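Local coordinates for membrane-associated protein VP24 (Marburg virus - Musoke, Kenya, 1980, PDB 4OR8) that probably serves as a minor matrix protein of the virion, taking part in nucleocapsid assembly and in the budding of virus particles, at residues W43-V54 and P104-L112; V171-F179 and E240-Q248. All coordinates share one frame; numbering follows the deposited sequence.

Interaction 1 (W43-V54 and P104-L112)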
# COMPACT_ATOMS: atom_id res chain seq x y z
N TRP B 43 4.74 16.49 17.79
CA TRP B 43 3.94 15.54 17.03
C TRP B 43 2.68 16.25 16.53
O TRP B 43 1.65 16.24 17.20
CB TRP B 43 3.57 14.34 17.91
CG TRP B 43 2.75 13.30 17.20
CD1 TRP B 43 1.40 13.12 17.29
CD2 TRP B 43 3.23 12.29 16.31
NE1 TRP B 43 1.01 12.07 16.51
CE2 TRP B 43 2.12 11.54 15.89
CE3 TRP B 43 4.49 11.95 15.82
CZ2 TRP B 43 2.22 10.46 15.01
CZ3 TRP B 43 4.60 10.89 14.94
CH2 TRP B 43 3.47 10.16 14.54
N ILE B 44 2.79 16.86 15.36
CA ILE B 44 1.72 17.71 14.84
C ILE B 44 0.76 16.97 13.92
O ILE B 44 1.00 16.85 12.72
CB ILE B 44 2.29 18.92 14.06
CG1 ILE B 44 3.46 19.56 14.83
CG2 ILE B 44 1.20 19.94 13.79
CD1 ILE B 44 3.05 20.14 16.17
N LYS B 45 -0.33 16.47 14.49
CA LYS B 45 -1.37 15.82 13.70
C LYS B 45 -2.45 16.82 13.31
O LYS B 45 -2.88 17.62 14.14
CB LYS B 45 -2.00 14.66 14.48
CG LYS B 45 -2.91 13.79 13.62
CD LYS B 45 -3.95 13.07 14.46
CE LYS B 45 -5.02 14.04 14.95
NZ LYS B 45 -6.07 13.35 15.75
N GLU B 46 -2.88 16.77 12.06
CA GLU B 46 -3.94 17.64 11.58
C GLU B 46 -4.68 17.01 10.41
O GLU B 46 -4.05 16.47 9.50
CB GLU B 46 -3.37 19.01 11.19
CG GLU B 46 -2.10 18.94 10.35
CD GLU B 46 -1.63 20.31 9.91
OE1 GLU B 46 -2.45 21.25 9.91
OE2 GLU B 46 -0.43 20.45 9.58
N PRO B 47 -6.02 17.07 10.45
CA PRO B 47 -6.85 16.45 9.41
C PRO B 47 -6.57 17.04 8.04
O PRO B 47 -6.33 18.24 7.93
CB PRO B 47 -8.28 16.78 9.86
CG PRO B 47 -8.13 17.98 10.74
CD PRO B 47 -6.82 17.80 11.44
N SER B 48 -6.59 16.20 7.01
CA SER B 48 -6.38 16.66 5.65
C SER B 48 -7.18 15.81 4.68
O SER B 48 -7.96 14.95 5.09
CB SER B 48 -4.89 16.65 5.28
OG SER B 48 -4.41 15.33 5.13
N VAL B 49 -6.98 16.05 3.39
CA VAL B 49 -7.75 15.37 2.35
C VAL B 49 -7.51 13.87 2.37
O VAL B 49 -6.42 13.39 2.08
CB VAL B 49 -7.40 15.91 0.96
CG1 VAL B 49 -8.22 15.19 -0.09
CG2 VAL B 49 -7.65 17.41 0.91
N GLY B 50 -8.55 13.12 2.72
CA GLY B 50 -8.47 11.68 2.75
C GLY B 50 -7.89 11.12 4.04
O GLY B 50 -7.66 9.92 4.15
N GLY B 51 -7.65 11.99 5.02
CA GLY B 51 -7.13 11.54 6.30
C GLY B 51 -6.44 12.61 7.11
O GLY B 51 -7.02 13.65 7.42
N TRP B 52 -5.18 12.36 7.48
CA TRP B 52 -4.44 13.27 8.34
C TRP B 52 -3.04 13.57 7.82
O TRP B 52 -2.50 12.86 6.98
CB TRP B 52 -4.32 12.69 9.75
CG TRP B 52 -5.60 12.23 10.34
CD1 TRP B 52 -6.46 12.96 11.11
CD2 TRP B 52 -6.17 10.92 10.23
NE1 TRP B 52 -7.53 12.19 11.48
CE2 TRP B 52 -7.38 10.93 10.95
CE3 TRP B 52 -5.78 9.75 9.58
CZ2 TRP B 52 -8.20 9.81 11.04
CZ3 TRP B 52 -6.59 8.63 9.68
CH2 TRP B 52 -7.79 8.67 10.40
N THR B 53 -2.47 14.64 8.35
CA THR B 53 -1.06 14.92 8.14
C THR B 53 -0.37 14.99 9.50
O THR B 53 -0.84 15.67 10.41
CB THR B 53 -0.84 16.23 7.38
OG1 THR B 53 -1.16 16.04 6.00
CG2 THR B 53 0.60 16.69 7.50
N VAL B 54 0.73 14.26 9.63
CA VAL B 54 1.52 14.34 10.84
C VAL B 54 2.93 14.81 10.51
O VAL B 54 3.62 14.21 9.69
CB VAL B 54 1.58 13.00 11.58
CG1 VAL B 54 2.45 13.14 12.81
CG2 VAL B 54 0.18 12.56 11.96
N PRO B 104 -4.76 4.80 12.65
CA PRO B 104 -3.50 4.59 11.92
C PRO B 104 -2.39 5.56 12.32
O PRO B 104 -1.22 5.17 12.29
CB PRO B 104 -3.90 4.77 10.45
CG PRO B 104 -5.21 5.46 10.48
CD PRO B 104 -5.89 5.02 11.72
N PHE B 105 -2.73 6.80 12.68
CA PHE B 105 -1.71 7.77 13.08
C PHE B 105 -1.11 7.45 14.45
O PHE B 105 0.00 7.86 14.76
CB PHE B 105 -2.23 9.21 13.02
CG PHE B 105 -3.50 9.45 13.80
CD1 PHE B 105 -3.47 9.56 15.18
CD2 PHE B 105 -4.72 9.58 13.14
CE1 PHE B 105 -4.63 9.78 15.90
CE2 PHE B 105 -5.88 9.80 13.85
CZ PHE B 105 -5.84 9.90 15.23
N LEU B 106 -1.87 6.73 15.26
CA LEU B 106 -1.36 6.25 16.54
C LEU B 106 -0.46 5.04 16.30
O LEU B 106 0.51 4.82 17.02
CB LEU B 106 -2.52 5.86 17.46
CG LEU B 106 -2.69 6.70 18.73
CD1 LEU B 106 -2.56 8.18 18.42
CD2 LEU B 106 -4.04 6.41 19.37
N ALA B 107 -0.79 4.27 15.26
CA ALA B 107 0.01 3.11 14.90
C ALA B 107 1.32 3.55 14.26
O ALA B 107 2.35 2.91 14.44
CB ALA B 107 -0.76 2.21 13.95
N LEU B 108 1.27 4.66 13.53
CA LEU B 108 2.48 5.23 12.94
C LEU B 108 3.38 5.74 14.05
O LEU B 108 4.60 5.58 14.00
CB LEU B 108 2.14 6.38 12.00
CG LEU B 108 3.36 7.12 11.43
CD1 LEU B 108 4.13 6.21 10.50
CD2 LEU B 108 2.96 8.40 10.73
N ARG B 109 2.76 6.35 15.06
CA ARG B 109 3.49 6.88 16.20
C ARG B 109 4.25 5.76 16.90
O ARG B 109 5.42 5.92 17.24
CB ARG B 109 2.52 7.55 17.17
CG ARG B 109 3.17 8.34 18.29
CD ARG B 109 2.10 8.87 19.25
NE ARG B 109 2.67 9.42 20.48
CZ ARG B 109 2.75 10.72 20.74
NH1 ARG B 109 2.31 11.61 19.87
NH2 ARG B 109 3.28 11.13 21.88
N ILE B 110 3.58 4.63 17.08
CA ILE B 110 4.18 3.45 17.67
C ILE B 110 5.34 2.95 16.81
O ILE B 110 6.40 2.59 17.32
CB ILE B 110 3.14 2.32 17.82
CG1 ILE B 110 2.12 2.69 18.90
CG2 ILE B 110 3.81 1.00 18.16
CD1 ILE B 110 1.05 1.65 19.12
N LEU B 111 5.13 2.95 15.50
CA LEU B 111 6.14 2.48 14.55
C LEU B 111 7.38 3.37 14.63
O LEU B 111 8.51 2.88 14.60
CB LEU B 111 5.55 2.47 13.14
CG LEU B 111 6.22 1.62 12.06
CD1 LEU B 111 5.22 1.30 10.97
CD2 LEU B 111 7.42 2.35 11.48
N LEU B 112 7.16 4.67 14.75
CA LEU B 112 8.27 5.62 14.87
C LEU B 112 9.05 5.40 16.16
O LEU B 112 10.28 5.52 16.17
CB LEU B 112 7.76 7.06 14.79
CG LEU B 112 7.60 7.60 13.37
CD1 LEU B 112 7.04 9.01 13.39
CD2 LEU B 112 8.94 7.57 12.65
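A chi1 of -179° swings the W43 indole away from its own backbone N and lays it against the helix at R109, whose own side chain runs extended across one face of the rings. CG of R109 rides over the six-membered ring and the guanidinium reaches the five-membered one, CZ of R109 lying 4.5 Å from that ring's centroid in a cation-pi contact. The guanidinium is tilted steeply, its plane 77° from the indole, with NH1 nearest the ring. V54 CG1 of the hairpin fills the opposite face of W43.

One turn earlier on the helix, F105 takes a chi1 of 54°, which brings its ring up against two side chains of the hairpin. Its edge points into the face of W52 in a T-shaped pair, the F105 centroid 4.7 Å from that of the five-membered ring of W52, and one of its own faces receives CD of K45, 3.5 Å from the F105 ring centroid. Lysine suits this exposed position, since its methylenes can cover an aromatic face. P104 CG adds a contact to W52 CZ3 at 3.5 Å.

The antiparallel hairpin, closed by a type II turn from S48 to G51, thus packs on the first turns of helix 104-115. R109 is buried, and its NH2 is hydrogen-bonded to the carbonyls of W139 and T145. The faces of W43 and W139, with these backbone oxygens, probably offset the cost of burying its positive charge.

Interaction 2 (V171-F179 and E240-Q248)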
# COMPACT_ATOMS: atom_id res chain seq x y z
N VAL B 171 15.78 6.89 10.49
CA VAL B 171 14.36 6.55 10.42
C VAL B 171 13.98 6.14 9.00
O VAL B 171 13.23 5.18 8.81
CB VAL B 171 13.47 7.72 10.90
CG1 VAL B 171 12.01 7.42 10.64
CG2 VAL B 171 13.71 7.99 12.37
N LYS B 172 14.50 6.86 8.01
CA LYS B 172 14.28 6.51 6.61
C LYS B 172 14.85 5.12 6.33
O LYS B 172 14.26 4.33 5.60
CB LYS B 172 14.92 7.54 5.68
CG LYS B 172 14.23 8.89 5.67
CD LYS B 172 14.99 9.91 4.82
CE LYS B 172 14.91 9.59 3.34
NZ LYS B 172 13.53 9.73 2.81
N ASN B 173 16.00 4.85 6.92
CA ASN B 173 16.65 3.55 6.77
C ASN B 173 15.81 2.42 7.36
O ASN B 173 15.72 1.34 6.78
CB ASN B 173 18.04 3.58 7.41
CG ASN B 173 18.73 2.23 7.38
OD1 ASN B 173 18.82 1.55 8.40
ND2 ASN B 173 19.21 1.84 6.21
N PHE B 174 15.19 2.69 8.51
CA PHE B 174 14.34 1.70 9.15
C PHE B 174 13.08 1.44 8.32
O PHE B 174 12.63 0.30 8.21
CB PHE B 174 13.94 2.14 10.55
CG PHE B 174 13.07 1.16 11.27
CD1 PHE B 174 13.62 0.08 11.95
CD2 PHE B 174 11.69 1.31 11.28
CE1 PHE B 174 12.82 -0.82 12.62
CE2 PHE B 174 10.88 0.41 11.95
CZ PHE B 174 11.45 -0.66 12.62
N PHE B 175 12.53 2.50 7.74
CA PHE B 175 11.37 2.37 6.87
C PHE B 175 11.74 1.50 5.68
O PHE B 175 10.97 0.64 5.27
CB PHE B 175 10.92 3.74 6.37
CG PHE B 175 10.22 4.56 7.41
CD1 PHE B 175 9.68 3.97 8.54
CD2 PHE B 175 10.09 5.93 7.25
CE1 PHE B 175 9.03 4.73 9.49
CE2 PHE B 175 9.44 6.69 8.20
CZ PHE B 175 8.91 6.09 9.32
N ASN B 176 12.94 1.74 5.15
CA ASN B 176 13.42 1.00 4.00
C ASN B 176 13.61 -0.49 4.27
O ASN B 176 13.34 -1.32 3.40
CB ASN B 176 14.73 1.61 3.49
CG ASN B 176 15.32 0.85 2.33
OD1 ASN B 176 14.93 1.06 1.18
ND2 ASN B 176 16.24 -0.06 2.62
N LYS B 177 14.10 -0.83 5.46
CA LYS B 177 14.31 -2.23 5.78
C LYS B 177 13.00 -2.94 6.10
O LYS B 177 12.90 -4.16 6.01
CB LYS B 177 15.34 -2.39 6.91
CG LYS B 177 14.90 -1.87 8.26
CD LYS B 177 16.10 -1.47 9.11
CE LYS B 177 17.15 -2.57 9.16
NZ LYS B 177 18.31 -2.19 10.01
N MET B 178 11.97 -2.16 6.45
CA MET B 178 10.63 -2.70 6.64
C MET B 178 10.07 -3.23 5.33
O MET B 178 9.25 -4.15 5.31
CB MET B 178 9.70 -1.64 7.21
CG MET B 178 9.93 -1.30 8.66
SD MET B 178 8.68 -0.13 9.23
CE MET B 178 7.19 -1.02 8.80
N PHE B 179 10.49 -2.62 4.23
CA PHE B 179 10.06 -3.06 2.91
C PHE B 179 10.83 -4.28 2.41
O PHE B 179 10.55 -4.81 1.34
CB PHE B 179 10.15 -1.92 1.90
CG PHE B 179 9.04 -0.92 2.02
CD1 PHE B 179 7.81 -1.17 1.43
CD2 PHE B 179 9.21 0.25 2.73
CE1 PHE B 179 6.78 -0.27 1.55
CE2 PHE B 179 8.17 1.16 2.85
CZ PHE B 179 6.96 0.90 2.26
N GLU B 240 0.79 1.29 3.30
CA GLU B 240 2.10 1.20 2.68
C GLU B 240 2.63 2.55 2.18
O GLU B 240 3.81 2.86 2.35
CB GLU B 240 2.05 0.20 1.53
CG GLU B 240 3.39 -0.19 0.95
CD GLU B 240 3.26 -1.32 -0.06
OE1 GLU B 240 2.19 -1.95 -0.10
OE2 GLU B 240 4.22 -1.56 -0.81
N ALA B 241 1.75 3.35 1.58
CA ALA B 241 2.12 4.64 1.01
C ALA B 241 2.70 5.61 2.05
O ALA B 241 3.56 6.42 1.73
CB ALA B 241 0.94 5.26 0.30
N VAL B 242 2.21 5.51 3.28
CA VAL B 242 2.69 6.34 4.38
C VAL B 242 4.21 6.24 4.54
O VAL B 242 4.89 7.25 4.73
CB VAL B 242 2.03 5.93 5.71
CG1 VAL B 242 2.68 6.66 6.88
CG2 VAL B 242 0.53 6.20 5.66
N LEU B 243 4.73 5.02 4.46
CA LEU B 243 6.15 4.78 4.67
C LEU B 243 6.95 4.77 3.37
O LEU B 243 8.13 5.09 3.37
CB LEU B 243 6.35 3.46 5.42
CG LEU B 243 5.54 3.33 6.72
CD1 LEU B 243 5.76 1.98 7.36
CD2 LEU B 243 5.92 4.44 7.69
N ARG B 244 6.30 4.41 2.27
CA ARG B 244 6.99 4.33 0.98
C ARG B 244 7.44 5.71 0.52
O ARG B 244 8.45 5.84 -0.17
CB ARG B 244 6.09 3.67 -0.07
CG ARG B 244 6.78 3.45 -1.39
CD ARG B 244 5.91 2.66 -2.34
NE ARG B 244 5.67 1.30 -1.87
CZ ARG B 244 6.57 0.32 -1.94
NH1 ARG B 244 7.78 0.56 -2.44
NH2 ARG B 244 6.27 -0.89 -1.50
N GLU B 245 6.69 6.73 0.91
CA GLU B 245 7.04 8.11 0.62
C GLU B 245 8.38 8.49 1.25
O GLU B 245 9.07 9.37 0.75
CB GLU B 245 5.93 9.03 1.13
CG GLU B 245 6.16 10.51 0.86
CD GLU B 245 4.99 11.37 1.30
OE1 GLU B 245 3.92 10.80 1.60
OE2 GLU B 245 5.15 12.61 1.34
N HIS B 246 8.75 7.80 2.33
CA HIS B 246 9.96 8.14 3.07
C HIS B 246 10.90 6.96 3.26
O HIS B 246 11.56 6.84 4.30
CB HIS B 246 9.59 8.72 4.44
CG HIS B 246 8.60 9.84 4.38
ND1 HIS B 246 8.94 11.11 3.96
CD2 HIS B 246 7.28 9.88 4.68
CE1 HIS B 246 7.87 11.88 4.01
NE2 HIS B 246 6.85 11.16 4.44
N SER B 247 10.98 6.08 2.26
CA SER B 247 11.78 4.87 2.38
C SER B 247 12.98 4.87 1.43
O SER B 247 13.90 4.07 1.59
CB SER B 247 10.92 3.63 2.11
OG SER B 247 10.43 3.63 0.78
N GLN B 248 12.95 5.77 0.45
CA GLN B 248 14.04 5.86 -0.52
C GLN B 248 14.76 7.19 -0.40
O GLN B 248 15.28 7.54 0.66
CB GLN B 248 13.50 5.67 -1.94
CG GLN B 248 12.91 4.29 -2.21
CD GLN B 248 13.97 3.22 -2.39
OE1 GLN B 248 14.61 2.79 -1.43
NE2 GLN B 248 14.17 2.79 -3.64
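F175 and L243 meet at about a right angle: the leucine sends CD2 over one face of the phenyl ring, 3.8 Å from the F175 centroid and 19° off the ring normal, a CH-pi contact. In the plane of the same ring, at its edge, sits the carbonyl O of H246, 3.4 Å from F175 CD2. The other methyl of L243, CD1, touches CE of M178 at 3.6 Å, so the branched leucine serves two neighbours on the helix at once.

F179 approaches the other segment with its ring edge. Its CE1 lies 3.4 Å from E240 CG, and the R244 guanidinium probably turns one face toward F179 CE1, though the place of its NH2 is less certain. A chi1 of -77° brings this ring against both R244 and S247, where a flat, apolar group can touch the aliphatic parts of E240, L243 and R244 at once.

In the pyramidal fold of VP24, this contact joins the C-terminal end of helix 161-178 to the short helix 240-244, which directly follows the long strand 228-239, and to the loop after it. S247 turns its OG back to the carbonyl O of R244, a hydrogen bond of 3.1 Å, and its CB packs on F179. K172, bent at chi3 and chi4, brings its CE to 3.4 Å from Q248 O. H246 directs its imidazole to strand 59-64, where NE2 is hydrogen-bonded to V60 O.

Overall arrangement
Interactions 1 and 2 follow one another along the chain, the second opening only after the first has closed, yet their centres are about 15 Å apart and they touch. The join is between helices 104-115 and 161-178: L111 packs on F175 and M178, and L112 on V171 and F175. Strand 59-64 is a further common neighbour, as F61 touches L108 of interaction 1 and F175 of interaction 2. The three-stranded sheet, the two helices and the segment after strand 228-239 of the larger sheet are thereby packed into one continuous core. The hairpin of interaction 1, through V49 and T53, and helix 240-244 of interaction 2 also meet the second subunit of the two-chain assembly.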